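Local atomic coordinates of putative mandelate racemase (Zymomonas mobilis, PDB entry 2OX4), a protein that binds magnesium and probably acts as a lyase, perhaps a dehydratase, of the mandelate racemase branch of the enolase superfamily. Residues Tyr58-Leu62 with Lys76-Thr81. Residues are numbered along the deposited sequence.
Sequences YAALL and KLFKKT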
loop_
_atom_site.group_PDB
_atom_site.type_symbol
_atom_site.label_atom_id
_atom_site.label_comp_id
_atom_site.label_asym_id
_atom_site.label_seq_id
_atom_site.Cartn_x
_atom_site.Cartn_y
_atom_site.Cartn_z
ATOM N N TYR C 58 29.428 7.498 29.080
ATOM C CA TYR C 58 30.024 7.768 27.763
ATOM C C TYR C 58 31.416 8.368 27.897
ATOM O O TYR C 58 32.268 8.162 27.026
ATOM C CB TYR C 58 29.170 8.718 26.924
ATOM C CG TYR C 58 27.876 8.144 26.373
ATOM C CD1 TYR C 58 26.956 8.971 25.720
ATOM C CD2 TYR C 58 27.565 6.786 26.502
ATOM C CE1 TYR C 58 25.766 8.470 25.202
ATOM C CE2 TYR C 58 26.372 6.283 25.996
ATOM C CZ TYR C 58 25.483 7.122 25.347
ATOM O OH TYR C 58 24.297 6.622 24.846
ATOM N N ALA C 59 31.633 9.105 28.987
ATOM C CA ALA C 59 32.898 9.829 29.216
ATOM C C ALA C 59 34.095 8.889 29.145
ATOM O O ALA C 59 35.139 9.243 28.587
ATOM C CB ALA C 59 32.873 10.580 30.567
ATOM N N ALA C 60 33.924 7.671 29.661
ATOM C CA ALA C 60 34.964 6.646 29.575
ATOM C C ALA C 60 35.430 6.319 28.153
ATOM O O ALA C 60 36.590 5.979 27.946
ATOM C CB ALA C 60 34.540 5.382 30.311
ATOM N N LEU C 61 34.530 6.427 27.177
ATOM C CA LEU C 61 34.853 6.119 25.786
ATOM C C LEU C 61 35.491 7.307 25.074
ATOM O O LEU C 61 36.008 7.163 23.961
ATOM C CB LEU C 61 33.592 5.685 25.021
ATOM C CG LEU C 61 33.121 4.221 25.114
ATOM C CD1 LEU C 61 32.957 3.729 26.549
ATOM C CD2 LEU C 61 31.822 4.054 24.351
ATOM N N LEU C 62 35.438 8.480 25.704
ATOM C CA LEU C 62 35.788 9.729 25.025
ATOM C C LEU C 62 37.148 10.313 25.426
ATOM O O LEU C 62 37.752 11.050 24.650
ATOM C CB LEU C 62 34.691 10.774 25.222
ATOM C CG LEU C 62 33.367 10.276 24.638
ATOM C CD1 LEU C 62 32.243 11.251 24.917
ATOM C CD2 LEU C 62 33.514 10.009 23.145
ATOM N N LYS C 76 30.638 5.825 16.950
ATOM C CA LYS C 76 31.122 5.006 18.073
ATOM C C LYS C 76 30.120 4.944 19.228
ATOM O O LYS C 76 29.789 3.865 19.701
ATOM C CB LYS C 76 32.477 5.532 18.562
ATOM C CG LYS C 76 33.107 4.763 19.726
ATOM C CD LYS C 76 34.407 5.454 20.155
ATOM C CE LYS C 76 34.978 4.853 21.429
ATOM N NZ LYS C 76 36.298 5.475 21.768
ATOM N N LEU C 77 29.637 6.097 19.678
ATOM C CA LEU C 77 28.571 6.131 20.691
ATOM C C LEU C 77 27.290 5.422 20.249
ATOM O O LEU C 77 26.601 4.820 21.073
ATOM C CB LEU C 77 28.288 7.561 21.151
ATOM C CG LEU C 77 29.502 8.186 21.866
ATOM C CD1 LEU C 77 29.207 9.619 22.306
ATOM C CD2 LEU C 77 29.943 7.318 23.093
ATOM N N PHE C 78 26.997 5.474 18.949
ATOM C CA PHE C 78 25.811 4.812 18.385
ATOM C C PHE C 78 26.017 3.279 18.349
ATOM O O PHE C 78 25.124 2.527 18.752
ATOM C CB PHE C 78 25.530 5.397 16.990
ATOM C CG PHE C 78 24.292 4.841 16.301
ATOM C CD1 PHE C 78 23.070 4.761 16.965
ATOM C CD2 PHE C 78 24.357 4.438 14.970
ATOM C CE1 PHE C 78 21.927 4.247 16.312
ATOM C CE2 PHE C 78 23.219 3.930 14.316
ATOM C CZ PHE C 78 22.016 3.838 14.987
ATOM N N LYS C 79 27.198 2.840 17.900
ATOM C CA LYS C 79 27.430 1.429 17.519
ATOM C C LYS C 79 28.182 0.595 18.555
ATOM O O LYS C 79 28.124 -0.649 18.530
ATOM C CB LYS C 79 28.160 1.343 16.170
ATOM C CG LYS C 79 27.307 1.780 14.967
ATOM C CD LYS C 79 26.136 0.825 14.721
ATOM C CE LYS C 79 25.399 1.177 13.430
ATOM N NZ LYS C 79 26.292 1.172 12.206
ATOM N N LYS C 80 28.900 1.261 19.456
ATOM C CA LYS C 80 29.823 0.544 20.343
ATOM C C LYS C 80 29.415 0.530 21.820
ATOM O O LYS C 80 30.116 -0.047 22.656
ATOM C CB LYS C 80 31.265 1.066 20.174
ATOM C CG LYS C 80 31.851 0.842 18.772
ATOM C CD LYS C 80 31.877 -0.634 18.429
ATOM C CE LYS C 80 32.780 -0.933 17.245
ATOM N NZ LYS C 80 32.781 -2.395 16.944
ATOM N N THR C 81 28.286 1.159 22.131
ATOM C CA THR C 81 27.768 1.225 23.502
ATOM C C THR C 81 26.749 0.114 23.764
ATOM O O THR C 81 26.316 -0.093 24.910
ATOM C CB THR C 81 27.085 2.587 23.768
ATOM O OG1 THR C 81 26.076 2.830 22.770
ATOM C CG2 THR C 81 28.108 3.722 23.757
#
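Leu77 reaches across from helix 70-79 into the space between Tyr58, Leu61 and Leu62 near the C-terminal end of helix 48-62. Its forked side chain suits this place because it reaches three apolar neighbours: CD2 lies 4.0 Å from CD2 of Leu61 and, in a CH-pi contact, 4.3 Å from the centroid of the Tyr58 ring, over its face, and CD1 of Leu77 is 4.3 Å from CD1 of Leu62. Leu61, whose CA-CB bond points toward residues 76-81, suits its place as a branched apolar residue that touches both Leu77 and Thr81, its CD2 3.8 Å from CG2 of Thr81. These two helices belong to the N-terminal capping domain of the enolase superfamily, in which a small antiparallel sheet is backed by helices; Ile95 and Phe98 of helix 89-110 continue the apolar core beside Tyr58, Leu62 and Leu77. Tyr58 offers a flat surface to Leu77, yet its hydroxyl can be buried because OH is hydrogen-bonded to the backbone O of Ile91. Threonine serves two needs just past the end of helix 70-79: OG1 of Thr81 donates to O of Leu77 at 2.7 Å, and CG2 packs 3.8 Å from CE2 of Tyr58. The fully extended Lys76 lays the aliphatic CE 3.9 Å from CB of Leu61 and donates from NZ to O of Leu61 at 2.8 Å, while a salt bridge to Glu65 balances its charge.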